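Local atomic coordinates of ABC transporter, substrate-binding protein (Clostridium perfringens, PDB entry 4EDP), a protein that probably captures a solute outside the cell membrane and hands it to an ABC transporter for uptake. Residues P56-K59 with E64-L67; L37-W42 with T52-F57; I168-I173 with E206-N211; D158-E163 with V182-E187; K125-A130 with F264-I269. All coordinates share one frame; numbering follows the deposited sequence. Where two conformers were deposited one is given.

Contact 1 (P56-K59 with E64-L67); sequences PFAK and EIVL
The ring of Phe57 is met at a slant by Ile65, whose CD1 lies 3.8 Å from Phe57 CD2, neither squarely over a face nor in the ring plane. The two side chains cross at about a right angle. Three more rings surround Phe57: Phe282 meets it edge-to-face, while Tyr285 and His61 approach with inclined planes. Leu37 and Leu278 also touch Phe57, and Ile65 adds a further aliphatic partner to this mixed cluster. How Ile65 reaches the ring follows from its torsions: CG1 stands anti to the carbonyl carbon (chi1 -70°) and CD1 continues the chain fully extended (chi2 -178°), so the terminal methyl is carried well away from the strand backbone. All this belongs to a beta-alpha-beta unit, in which strand 37-41 leads into helix 46-61 and the chain returns as strand 65-69, parallel to the first. The contact, apolar and burying a modest 128 Å² in all, joins the last turns of that helix to the start of the returning strand, only a few residues after the helix ends. Ala58 supplies the second touch. Its CB points at the strand and comes within 4.3 Å of Ile65 CG1, so neighbouring carbons of one isoleucine branch serve two successive helix residues. The backbones are close here as well, with CA of Ala58 5.7 Å from CA of Glu64.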
# COMPACT_ATOMS: atom_id res chain seq x y z
N PRO A 56 -10.53 -8.75 21.31
CA PRO A 56 -11.68 -9.62 21.10
C PRO A 56 -11.25 -11.04 20.75
O PRO A 56 -11.85 -12.00 21.24
CB PRO A 56 -12.42 -8.94 19.96
CG PRO A 56 -12.07 -7.51 20.12
CD PRO A 56 -10.63 -7.52 20.51
N PHE A 57 -10.22 -11.17 19.92
CA PHE A 57 -9.69 -12.48 19.53
C PHE A 57 -9.18 -13.21 20.77
O PHE A 57 -9.54 -14.37 21.02
CB PHE A 57 -8.56 -12.32 18.50
CG PHE A 57 -8.01 -13.63 18.01
CD1 PHE A 57 -8.61 -14.30 16.97
CD2 PHE A 57 -6.88 -14.17 18.60
CE1 PHE A 57 -8.10 -15.51 16.52
CE2 PHE A 57 -6.36 -15.38 18.15
CZ PHE A 57 -6.98 -16.05 17.11
N ALA A 58 -8.34 -12.53 21.54
CA ALA A 58 -7.77 -13.09 22.77
C ALA A 58 -8.83 -13.63 23.73
O ALA A 58 -8.66 -14.70 24.31
CB ALA A 58 -6.92 -12.04 23.48
N LYS A 59 -9.92 -12.88 23.89
CA LYS A 59 -11.01 -13.29 24.78
C LYS A 59 -11.81 -14.45 24.20
O LYS A 59 -12.24 -15.35 24.93
CB LYS A 59 -11.95 -12.11 25.06
CG LYS A 59 -11.33 -10.99 25.89
CD LYS A 59 -12.37 -9.92 26.25
CE LYS A 59 -11.78 -8.83 27.16
NZ LYS A 59 -10.66 -8.08 26.52
N GLU A 64 -3.45 -15.15 25.23
CA GLU A 64 -2.84 -13.85 25.43
C GLU A 64 -2.12 -13.41 24.15
O GLU A 64 -1.43 -14.20 23.52
CB GLU A 64 -1.83 -13.89 26.57
CG GLU A 64 -1.17 -12.53 26.83
CD GLU A 64 -0.18 -12.54 27.99
OE1 GLU A 64 -0.22 -13.47 28.83
OE2 GLU A 64 0.62 -11.58 28.08
N ILE A 65 -2.31 -12.15 23.77
CA ILE A 65 -1.62 -11.61 22.60
C ILE A 65 -0.52 -10.65 23.05
O ILE A 65 -0.71 -9.83 23.97
CB ILE A 65 -2.59 -10.96 21.59
CG1 ILE A 65 -3.43 -12.06 20.93
CG2 ILE A 65 -1.82 -10.20 20.50
CD1 ILE A 65 -4.40 -11.60 19.89
N VAL A 66 0.65 -10.83 22.47
CA VAL A 66 1.81 -10.00 22.77
C VAL A 66 2.27 -9.35 21.48
O VAL A 66 2.46 -10.03 20.47
CB VAL A 66 2.94 -10.84 23.36
CG1 VAL A 66 4.26 -10.08 23.31
CG2 VAL A 66 2.60 -11.24 24.78
N LEU A 67 2.44 -8.04 21.50
CA LEU A 67 2.89 -7.34 20.31
C LEU A 67 4.38 -7.03 20.35
O LEU A 67 4.92 -6.69 21.40
CB LEU A 67 2.11 -6.04 20.11
CG LEU A 67 0.59 -6.09 20.09
CD1 LEU A 67 0.04 -4.71 19.69
CD2 LEU A 67 0.08 -7.14 19.14

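Contact 2 (L37-W42 with T52-F57); sequences LVVSTW and TVFEPF. With ACT (acetate ion), chain F.
Val39 CG1 sits against the far end of the Phe54 ring, 4.1 Å from both CZ and CE1, and the two side chains approach at an oblique angle. Two residues earlier in the strand, Leu37 CD2 lies 4.1 Å from CE2 of Phe57, its side chain crossing that of Phe57 roughly at right angles. Both touches are purely apolar. Farther along the strand, Thr41 OG1 donates a hydrogen bond of 2.6 Å to OXT of an acetate ion, probably taken up from the crystallisation liquor. The hydroxyl is placed for this by chi1 of -167°, with OG1 trans to the backbone N. Trp42 borders the same ion with the edge of its indole, CE3 lying 3.6 Å from the acetate C and close to the ring plane, and Gly43 N gives the ion a further hydrogen bond. In the next shell, Val53 CG1 rests 3.9 Å above one face of the Phe54 ring, offset toward its rim. Arg75 backs the strand end twice, by a cation-pi contact with Trp42 and a hydrogen bond to Ser40 OG. Strand 37-41 runs between strands 65-69 and 89-93, parallel to both, and Val39 also packs against side chains from each. Helix 276-286 packs on both partners, through Leu278 and Phe282 on Leu37 and Phe282 on Val53, while helix 289-299 touches Thr52, Val53 and Pro56.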
# COMPACT_ATOMS: atom_id res chain seq x y z
N LEU A 37 0.03 -15.78 21.58
CA LEU A 37 0.28 -15.45 20.18
C LEU A 37 1.11 -14.18 20.13
O LEU A 37 0.66 -13.13 20.61
CB LEU A 37 -1.04 -15.28 19.43
CG LEU A 37 -0.98 -15.20 17.91
CD1 LEU A 37 -0.51 -16.54 17.33
CD2 LEU A 37 -2.35 -14.84 17.35
N VAL A 38 2.31 -14.27 19.56
CA VAL A 38 3.20 -13.12 19.43
C VAL A 38 3.03 -12.49 18.05
O VAL A 38 3.24 -13.16 17.03
CB VAL A 38 4.68 -13.52 19.64
CG1 VAL A 38 5.59 -12.31 19.46
CG2 VAL A 38 4.86 -14.14 21.03
N VAL A 39 2.64 -11.22 18.02
CA VAL A 39 2.38 -10.53 16.76
C VAL A 39 3.38 -9.40 16.46
O VAL A 39 3.54 -8.48 17.26
CB VAL A 39 0.97 -9.90 16.79
CG1 VAL A 39 0.71 -9.12 15.51
CG2 VAL A 39 -0.10 -10.96 17.04
N SER A 40 4.06 -9.49 15.32
CA SER A 40 4.99 -8.44 14.89
C SER A 40 4.18 -7.44 14.06
O SER A 40 3.64 -7.80 13.01
CB SER A 40 6.12 -9.04 14.06
OG SER A 40 6.95 -8.04 13.52
N THR A 41 4.10 -6.19 14.52
CA THR A 41 3.31 -5.18 13.83
C THR A 41 3.78 -3.76 14.18
O THR A 41 4.65 -3.59 15.04
CB THR A 41 1.81 -5.33 14.15
OG1 THR A 41 1.02 -4.55 13.24
CG2 THR A 41 1.52 -4.93 15.60
N TRP A 42 3.21 -2.77 13.51
CA TRP A 42 3.58 -1.36 13.76
C TRP A 42 3.08 -0.86 15.10
O TRP A 42 3.77 -0.09 15.78
CB TRP A 42 3.00 -0.46 12.66
CG TRP A 42 3.43 -0.84 11.28
CD1 TRP A 42 4.58 -0.47 10.64
CD2 TRP A 42 2.72 -1.68 10.36
NE1 TRP A 42 4.62 -1.03 9.38
CE2 TRP A 42 3.49 -1.77 9.19
CE3 TRP A 42 1.50 -2.36 10.41
CZ2 TRP A 42 3.08 -2.52 8.08
CZ3 TRP A 42 1.09 -3.09 9.30
CH2 TRP A 42 1.88 -3.17 8.16
N THR A 52 -9.90 -2.95 19.19
CA THR A 52 -10.65 -3.36 18.02
C THR A 52 -10.34 -4.75 17.47
O THR A 52 -11.25 -5.49 17.12
CB THR A 52 -10.40 -2.36 16.88
OG1 THR A 52 -10.79 -1.05 17.32
CG2 THR A 52 -11.18 -2.74 15.61
N VAL A 53 -9.06 -5.09 17.41
CA VAL A 53 -8.62 -6.34 16.82
C VAL A 53 -8.15 -7.47 17.74
O VAL A 53 -8.72 -8.56 17.76
CB VAL A 53 -7.46 -6.04 15.83
CG1 VAL A 53 -6.89 -7.33 15.23
CG2 VAL A 53 -7.94 -5.09 14.74
N PHE A 54 -7.13 -7.19 18.53
CA PHE A 54 -6.52 -8.23 19.34
C PHE A 54 -7.28 -8.72 20.56
O PHE A 54 -7.38 -9.92 20.78
CB PHE A 54 -5.11 -7.81 19.71
CG PHE A 54 -4.26 -7.49 18.52
CD1 PHE A 54 -3.98 -8.47 17.58
CD2 PHE A 54 -3.73 -6.23 18.33
CE1 PHE A 54 -3.21 -8.19 16.47
CE2 PHE A 54 -2.94 -5.95 17.22
CZ PHE A 54 -2.69 -6.93 16.29
N GLU A 55 -7.80 -7.80 21.35
CA GLU A 55 -8.50 -8.19 22.57
C GLU A 55 -9.71 -9.09 22.32
O GLU A 55 -9.90 -10.08 23.04
CB GLU A 55 -8.90 -6.96 23.38
CG GLU A 55 -7.76 -6.36 24.20
CD GLU A 55 -7.37 -7.21 25.41
OE1 GLU A 55 -7.77 -8.39 25.49
OE2 GLU A 55 -6.67 -6.67 26.31
N PRO A 56 -10.53 -8.75 21.31
CA PRO A 56 -11.68 -9.62 21.10
C PRO A 56 -11.25 -11.04 20.75
O PRO A 56 -11.85 -12.00 21.24
CB PRO A 56 -12.42 -8.94 19.96
CG PRO A 56 -12.07 -7.51 20.12
CD PRO A 56 -10.63 -7.52 20.51
N PHE A 57 -10.22 -11.17 19.92
CA PHE A 57 -9.69 -12.48 19.53
C PHE A 57 -9.18 -13.21 20.77
O PHE A 57 -9.54 -14.37 21.02
CB PHE A 57 -8.56 -12.32 18.50
CG PHE A 57 -8.01 -13.63 18.01
CD1 PHE A 57 -8.61 -14.30 16.97
CD2 PHE A 57 -6.88 -14.17 18.60
CE1 PHE A 57 -8.10 -15.51 16.52
CE2 PHE A 57 -6.36 -15.38 18.15
CZ PHE A 57 -6.98 -16.05 17.11
C ACT F . -0.95 -1.79 13.01
O ACT F . -0.84 -0.54 12.95
OXT ACT F . -0.19 -2.37 13.83
CH3 ACT F . -1.93 -2.53 12.15

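Contact 3 (I168-I173 with E206-N211); sequences IAIPDI and EALKPN
Ile168 N donates to Asn211 O over 2.9 Å, with an N-H...O angle of 158°, and the nitrogen lies almost straight beyond the carbonyl, the C=O...N angle being 167°. This bond belongs to the parallel pairing of strand 168-171 with strand 212-216, for Ile168 is also joined through its backbone to Val213. The carbonyl oxygen has an apolar neighbour as well: Ile168 CG1 lies 3.3 Å from Asn211 O, brought there because CG1 stands between the backbone N and the carbonyl carbon (chi1 80°). From that carbon the side chain runs on to CD1, which meets Leu208 CD1 at 3.9 Å, the two side chains crossing at about a right angle. The other Leu208 branch faces the next inward residue of the strand, its CD2 being 4.4 Å from Ile170 CD1. A single leucine thus serves two strand residues, one with each methyl. The backbone keeps helical angles through Asn211, whose N bonds to Leu208 O at 2.9 Å. The Asn211 side chain turns to the loop ahead of strand 168-171, where ND2 is gripped by the carbonyls of Leu159 and Lys161. Asn211 is buried, and hydrogen bonds nevertheless engage both its backbone oxygen and its amide nitrogen; these buried polar atoms are paired, and the aliphatic packing beside the Ile168 N to Asn211 O bond probably limits competition from water.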
# COMPACT_ATOMS: atom_id res chain seq x y z
N ILE A 168 4.20 19.95 -10.50
CA ILE A 168 3.77 18.68 -9.89
C ILE A 168 4.74 18.09 -8.88
O ILE A 168 5.93 18.41 -8.88
CB ILE A 168 3.45 17.56 -10.97
CG1 ILE A 168 4.70 16.86 -11.50
CG2 ILE A 168 2.59 18.11 -12.14
CD1 ILE A 168 4.37 15.70 -12.47
N ALA A 169 4.20 17.25 -8.00
CA ALA A 169 5.00 16.50 -7.04
C ALA A 169 4.68 15.01 -7.25
O ALA A 169 3.52 14.65 -7.49
CB ALA A 169 4.72 16.92 -5.59
N ILE A 170 5.70 14.17 -7.15
CA ILE A 170 5.56 12.73 -7.31
C ILE A 170 6.27 12.04 -6.13
O ILE A 170 7.20 12.59 -5.53
CB ILE A 170 6.10 12.23 -8.67
CG1 ILE A 170 7.62 12.41 -8.77
CG2 ILE A 170 5.38 12.96 -9.85
CD1 ILE A 170 8.25 11.99 -10.13
N PRO A 171 5.80 10.84 -5.77
CA PRO A 171 6.41 10.12 -4.67
C PRO A 171 7.80 9.63 -5.03
O PRO A 171 8.05 9.22 -6.18
CB PRO A 171 5.47 8.93 -4.47
CG PRO A 171 4.88 8.70 -5.79
CD PRO A 171 4.67 10.10 -6.35
N ASP A 172 8.71 9.66 -4.06
CA ASP A 172 10.06 9.21 -4.31
C ASP A 172 10.09 7.69 -4.46
O ASP A 172 9.19 6.98 -3.97
CB ASP A 172 10.99 9.61 -3.16
CG ASP A 172 12.44 9.38 -3.51
OD1 ASP A 172 12.90 9.90 -4.55
OD2 ASP A 172 13.11 8.67 -2.74
N ILE A 173 11.11 7.21 -5.15
CA ILE A 173 11.26 5.77 -5.39
C ILE A 173 11.29 4.93 -4.12
O ILE A 173 10.85 3.77 -4.13
CB ILE A 173 12.54 5.49 -6.23
CG1 ILE A 173 12.56 4.04 -6.73
CG2 ILE A 173 13.80 5.86 -5.43
CD1 ILE A 173 11.34 3.67 -7.65
N GLU A 206 12.59 10.80 -17.35
CA GLU A 206 13.48 11.90 -17.73
C GLU A 206 12.65 13.00 -18.39
O GLU A 206 12.85 14.20 -18.13
CB GLU A 206 14.57 11.48 -18.74
CG GLU A 206 15.57 10.53 -18.25
CD GLU A 206 16.66 10.24 -19.29
OE1 GLU A 206 16.49 10.57 -20.49
OE2 GLU A 206 17.70 9.68 -18.89
N ALA A 207 11.73 12.58 -19.26
CA ALA A 207 10.89 13.52 -19.98
C ALA A 207 9.95 14.29 -19.05
O ALA A 207 9.51 15.39 -19.39
CB ALA A 207 10.10 12.82 -21.08
N LEU A 208 9.63 13.72 -17.90
CA LEU A 208 8.72 14.39 -16.96
C LEU A 208 9.42 15.45 -16.09
O LEU A 208 8.76 16.30 -15.48
CB LEU A 208 8.12 13.33 -16.03
CG LEU A 208 7.05 13.74 -15.04
CD1 LEU A 208 5.80 14.27 -15.80
CD2 LEU A 208 6.69 12.54 -14.16
N LYS A 209 10.75 15.40 -16.06
CA LYS A 209 11.55 16.30 -15.21
C LYS A 209 11.17 17.77 -15.18
O LYS A 209 11.15 18.35 -14.10
CB LYS A 209 13.04 16.18 -15.50
CG LYS A 209 13.70 14.84 -15.15
CD LYS A 209 15.16 14.78 -15.65
CE LYS A 209 16.06 15.86 -15.03
NZ LYS A 209 16.14 15.77 -13.53
N PRO A 210 10.92 18.40 -16.34
CA PRO A 210 10.56 19.82 -16.27
C PRO A 210 9.34 20.17 -15.45
O PRO A 210 9.21 21.31 -14.98
CB PRO A 210 10.33 20.21 -17.73
CG PRO A 210 11.14 19.24 -18.50
CD PRO A 210 11.08 17.94 -17.72
N ASN A 211 8.43 19.20 -15.27
CA ASN A 211 7.21 19.45 -14.50
C ASN A 211 7.32 19.14 -13.00
O ASN A 211 6.46 19.56 -12.21
CB ASN A 211 6.10 18.58 -15.09
CG ASN A 211 5.75 18.98 -16.50
OD1 ASN A 211 6.28 19.96 -17.04
ND2 ASN A 211 4.82 18.23 -17.12

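Contact 4 (D158-E163 with V182-E187); sequences DLWKPE and VEIAAE
Apolar contact carries this joint, and Trp160 makes the close contacts from the loop, with the six-membered part of the indole. CH2 of Trp160 meets Ile184 CG2 at 4.2 Å, the methyl arriving at the ring edge and near its plane. The same CH2 lies 4.0 Å from Ala185 CA, which approaches at a slant, and the neighbouring CZ2 of Trp160 is 4.2 Å from Ala185 CB. The small alanine lets the ring come right up to the helix backbone. The backbones themselves stay well apart, at 9.8 Å between the CA atoms of Trp160 and Ala185, so the indole spans the gap. It does so with CG anti to the carbonyl carbon (chi1 -81°). Hydrogen bonds hold the loop side rather than joining the segments: the indole N-H at NE1 is taken by the carbonyl of Glu204, which helps fix the rotation of the ring, and a turn bond from Lys161 N to Asp158 O, 3.1 Å long, closes the short 3-10 segment that carries the tryptophan. A charge completes the set, with Lys188 making a cation-pi contact with the indole. The loop between strands 135-145 and 168-171 is thereby pinned to helix 178-189. Helix 199-208 borders both partners, Leu208 touching Trp160 and Leu205 touching Ala185, while Trp156 and Tyr261 from loops close over Ile184.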
# COMPACT_ATOMS: atom_id res chain seq x y z
N ASP A 158 -1.36 12.85 -18.80
CA ASP A 158 -1.54 14.31 -18.75
C ASP A 158 -0.51 14.98 -17.83
O ASP A 158 -0.26 16.18 -17.94
CB ASP A 158 -2.96 14.72 -18.32
CG ASP A 158 -4.01 14.49 -19.40
OD1 ASP A 158 -3.68 14.43 -20.61
OD2 ASP A 158 -5.19 14.40 -19.01
N LEU A 159 0.11 14.22 -16.92
CA LEU A 159 1.13 14.79 -16.02
C LEU A 159 2.36 15.29 -16.81
O LEU A 159 3.11 16.12 -16.31
CB LEU A 159 1.57 13.76 -14.97
CG LEU A 159 0.49 13.37 -13.94
CD1 LEU A 159 0.98 12.18 -13.09
CD2 LEU A 159 0.09 14.55 -13.06
N TRP A 160 2.53 14.79 -18.03
CA TRP A 160 3.62 15.20 -18.92
C TRP A 160 3.35 16.46 -19.74
O TRP A 160 4.24 16.94 -20.44
CB TRP A 160 3.97 14.06 -19.89
CG TRP A 160 4.88 12.99 -19.34
CD1 TRP A 160 6.20 12.85 -19.61
CD2 TRP A 160 4.55 11.92 -18.42
NE1 TRP A 160 6.72 11.78 -18.93
CE2 TRP A 160 5.73 11.20 -18.19
CE3 TRP A 160 3.38 11.52 -17.78
CZ2 TRP A 160 5.78 10.10 -17.34
CZ3 TRP A 160 3.43 10.43 -16.95
CH2 TRP A 160 4.62 9.72 -16.73
N LYS A 161 2.16 17.03 -19.65
CA LYS A 161 1.81 18.24 -20.41
C LYS A 161 2.75 19.39 -20.12
O LYS A 161 3.10 19.65 -18.98
CB LYS A 161 0.38 18.68 -20.10
CG LYS A 161 -0.66 17.80 -20.77
CD LYS A 161 -2.07 18.00 -20.25
CE LYS A 161 -2.57 19.39 -20.39
NZ LYS A 161 -4.07 19.36 -20.19
N PRO A 162 3.15 20.10 -21.18
CA PRO A 162 4.08 21.22 -21.05
C PRO A 162 3.52 22.34 -20.19
O PRO A 162 4.28 23.13 -19.63
CB PRO A 162 4.29 21.67 -22.49
CG PRO A 162 3.14 21.12 -23.25
CD PRO A 162 2.76 19.85 -22.58
N GLU A 163 2.19 22.43 -20.08
CA GLU A 163 1.63 23.47 -19.22
C GLU A 163 1.94 23.24 -17.73
O GLU A 163 1.78 24.17 -16.91
CB GLU A 163 0.11 23.57 -19.37
CG GLU A 163 -0.39 24.07 -20.70
CD GLU A 163 -0.39 23.04 -21.83
OE1 GLU A 163 -0.06 21.84 -21.65
OE2 GLU A 163 -0.77 23.48 -22.95
N VAL A 182 6.96 4.38 -11.36
CA VAL A 182 7.75 3.82 -12.46
C VAL A 182 6.79 3.09 -13.43
O VAL A 182 6.95 3.18 -14.66
CB VAL A 182 8.86 2.86 -11.96
CG1 VAL A 182 9.57 2.17 -13.12
CG2 VAL A 182 9.86 3.60 -11.06
N GLU A 183 5.81 2.36 -12.89
CA GLU A 183 4.86 1.63 -13.75
C GLU A 183 3.95 2.58 -14.54
O GLU A 183 3.58 2.29 -15.70
CB GLU A 183 4.10 0.53 -12.99
CG GLU A 183 5.07 -0.55 -12.49
CD GLU A 183 4.46 -1.92 -12.26
OE1 GLU A 183 3.27 -2.13 -12.56
OE2 GLU A 183 5.22 -2.84 -11.83
N ILE A 184 3.61 3.72 -13.94
CA ILE A 184 2.85 4.75 -14.62
C ILE A 184 3.65 5.25 -15.84
O ILE A 184 3.10 5.38 -16.94
CB ILE A 184 2.52 5.91 -13.65
CG1 ILE A 184 1.40 5.50 -12.69
CG2 ILE A 184 2.14 7.16 -14.46
CD1 ILE A 184 1.25 6.41 -11.48
N ALA A 185 4.94 5.48 -15.65
CA ALA A 185 5.84 5.92 -16.73
C ALA A 185 5.95 4.83 -17.79
O ALA A 185 6.00 5.14 -19.00
CB ALA A 185 7.21 6.28 -16.15
N ALA A 186 5.98 3.57 -17.36
CA ALA A 186 6.00 2.44 -18.29
C ALA A 186 4.75 2.44 -19.18
O ALA A 186 4.83 2.11 -20.37
CB ALA A 186 6.11 1.10 -17.56
N GLU A 187 3.58 2.75 -18.61
CA GLU A 187 2.35 2.81 -19.40
C GLU A 187 2.48 3.87 -20.50
O GLU A 187 2.10 3.62 -21.63
CB GLU A 187 1.11 3.17 -18.57
CG GLU A 187 0.76 2.23 -17.45
CD GLU A 187 -0.66 2.53 -16.91
OE1 GLU A 187 -1.61 2.50 -17.73
OE2 GLU A 187 -0.81 2.78 -15.69

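Contact 5 (K125-A130 with F264-I269); sequences KSTVEA and FNTINI
Phe264 reaches from its strand to helix 125-130, and its side chain can be followed atom by atom. CB points toward the helix but is still 4.8 Å from the nearest methyl, Thr127 CG2. With CG placed anti to the carbonyl carbon (chi1 -56°), the ring extends alongside the helix, and CD2 makes the nearest approach to the threonine, 4.1 Å from Thr127 CG2. One step further along the same side, CE2 of Phe264 lies 4.0 Å from Ser126 OG. CZ, at the tip, comes within 4.4 Å of that oxygen. Both helix atoms approach the ring obliquely, and the serine oxygen makes only a van der Waals contact there, its hydrogen-bond partner being the carbonyl of Lys123. Thr127 divides its two branches by polarity. Its hydroxyl turns back to the Ala124 carbonyl and also bonds to Ala135 N, so the polar branch is satisfied, while its methyl is directed at the strand. That methyl also comes within 4.4 Å of Thr266 CG2, a looser approach, and so fits between two strand residues whose side chains rise from the same side of the strand. The segment axes come within 10.6 Å and their directions differ by 40°, so helix and strand run broadly the same way. Strand 262-269 lies between strands 89-93 and 135-145, antiparallel to both. The short helix rests over one side of it, next to helix 94-103, whose Glu94 touches both Thr127 and Phe264; the reverse side, through Ile267 and Ile269, packs on helix 276-286.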
# COMPACT_ATOMS: atom_id res chain seq x y z
N LYS A 125 -7.09 -10.82 -4.12
CA LYS A 125 -6.83 -12.25 -4.31
C LYS A 125 -5.51 -12.54 -5.03
O LYS A 125 -5.02 -13.66 -5.00
CB LYS A 125 -8.03 -12.96 -4.95
CG LYS A 125 -9.13 -13.23 -3.94
CD LYS A 125 -10.38 -13.82 -4.58
CE LYS A 125 -11.39 -14.25 -3.53
NZ LYS A 125 -12.68 -14.73 -4.11
N SER A 126 -4.92 -11.52 -5.65
CA SER A 126 -3.59 -11.72 -6.23
C SER A 126 -2.59 -12.18 -5.13
O SER A 126 -1.66 -12.94 -5.41
CB SER A 126 -3.10 -10.42 -6.89
OG SER A 126 -2.96 -9.39 -5.93
N THR A 127 -2.76 -11.74 -3.88
CA THR A 127 -1.87 -12.18 -2.81
C THR A 127 -2.14 -13.64 -2.43
O THR A 127 -1.24 -14.34 -2.02
CB THR A 127 -1.95 -11.26 -1.57
OG1 THR A 127 -3.26 -11.29 -1.02
CG2 THR A 127 -1.62 -9.82 -1.98
N VAL A 128 -3.39 -14.08 -2.52
CA VAL A 128 -3.74 -15.48 -2.24
C VAL A 128 -3.08 -16.38 -3.31
O VAL A 128 -2.49 -17.43 -3.00
CB VAL A 128 -5.26 -15.68 -2.24
CG1 VAL A 128 -5.60 -17.15 -2.03
CG2 VAL A 128 -5.91 -14.81 -1.15
N GLU A 129 -3.18 -15.96 -4.57
CA GLU A 129 -2.60 -16.71 -5.67
C GLU A 129 -1.08 -16.82 -5.51
O GLU A 129 -0.48 -17.82 -5.92
CB GLU A 129 -2.99 -16.06 -7.01
CG GLU A 129 -2.38 -16.76 -8.22
CD GLU A 129 -2.82 -16.18 -9.56
OE1 GLU A 129 -3.87 -15.51 -9.64
OE2 GLU A 129 -2.08 -16.40 -10.54
N ALA A 130 -0.46 -15.80 -4.91
CA ALA A 130 0.99 -15.80 -4.67
C ALA A 130 1.37 -16.90 -3.69
O ALA A 130 2.49 -17.43 -3.74
CB ALA A 130 1.50 -14.43 -4.23
N PHE A 264 -0.85 -3.13 -0.87
CA PHE A 264 -1.44 -3.93 0.21
C PHE A 264 -0.52 -4.08 1.40
O PHE A 264 0.69 -3.98 1.27
CB PHE A 264 -1.67 -5.37 -0.30
CG PHE A 264 -2.51 -5.48 -1.56
CD1 PHE A 264 -3.87 -5.24 -1.53
CD2 PHE A 264 -1.95 -5.84 -2.76
CE1 PHE A 264 -4.66 -5.33 -2.67
CE2 PHE A 264 -2.74 -5.93 -3.91
CZ PHE A 264 -4.08 -5.66 -3.86
N ASN A 265 -1.12 -4.36 2.57
CA ASN A 265 -0.38 -4.78 3.74
C ASN A 265 -0.88 -6.21 3.91
O ASN A 265 -2.06 -6.49 3.70
CB ASN A 265 -0.67 -3.94 4.99
CG ASN A 265 -0.18 -2.51 4.84
OD1 ASN A 265 0.73 -2.23 4.06
ND2 ASN A 265 -0.76 -1.62 5.62
N THR A 266 0.00 -7.12 4.30
CA THR A 266 -0.35 -8.52 4.43
C THR A 266 0.01 -9.09 5.79
O THR A 266 0.75 -8.49 6.55
CB THR A 266 0.42 -9.35 3.37
OG1 THR A 266 1.82 -9.36 3.68
CG2 THR A 266 0.20 -8.82 1.95
N ILE A 267 -0.52 -10.28 6.08
CA ILE A 267 -0.21 -10.98 7.33
C ILE A 267 0.34 -12.35 6.95
O ILE A 267 -0.30 -13.10 6.21
CB ILE A 267 -1.43 -11.22 8.25
CG1 ILE A 267 -2.22 -9.95 8.48
CG2 ILE A 267 -0.98 -11.86 9.59
CD1 ILE A 267 -3.54 -10.17 9.22
N ASN A 268 1.53 -12.66 7.46
CA ASN A 268 2.20 -13.93 7.24
C ASN A 268 2.39 -14.73 8.52
O ASN A 268 2.42 -14.17 9.64
CB ASN A 268 3.58 -13.67 6.63
CG ASN A 268 3.52 -13.49 5.16
OD1 ASN A 268 3.51 -14.48 4.43
ND2 ASN A 268 3.50 -12.23 4.70
N ILE A 269 2.50 -16.04 8.36
CA ILE A 269 2.78 -16.93 9.47
C ILE A 269 4.27 -17.25 9.45
O ILE A 269 4.81 -17.70 8.44
CB ILE A 269 1.98 -18.26 9.41
CG1 ILE A 269 0.48 -17.99 9.50
CG2 ILE A 269 2.41 -19.18 10.56
CD1 ILE A 269 -0.40 -19.26 9.50

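Contacts 1 and 2 form one unit: they share Pro56 and Phe57, their centres are 6 Å apart, and Val66 O to Val39 N, 2.7 Å, probably links their strands. Contacts 3 and 4 make a second cluster, centres 9 Å apart, where Asn211 ND2 approaches Leu159 O at 2.8 Å. The clusters lie on opposite sides of the chain's centre, about 45 Å separating the centres of contacts 1 and 3, consistent with the two lobes of a solute-binding protein. Contact 5 is nearer the middle and touches contact 2, Trp42 CH2 being 4.0 Å from Asn265 CG. The acetate belongs to contact 2; whether it marks the solute pocket is unknown.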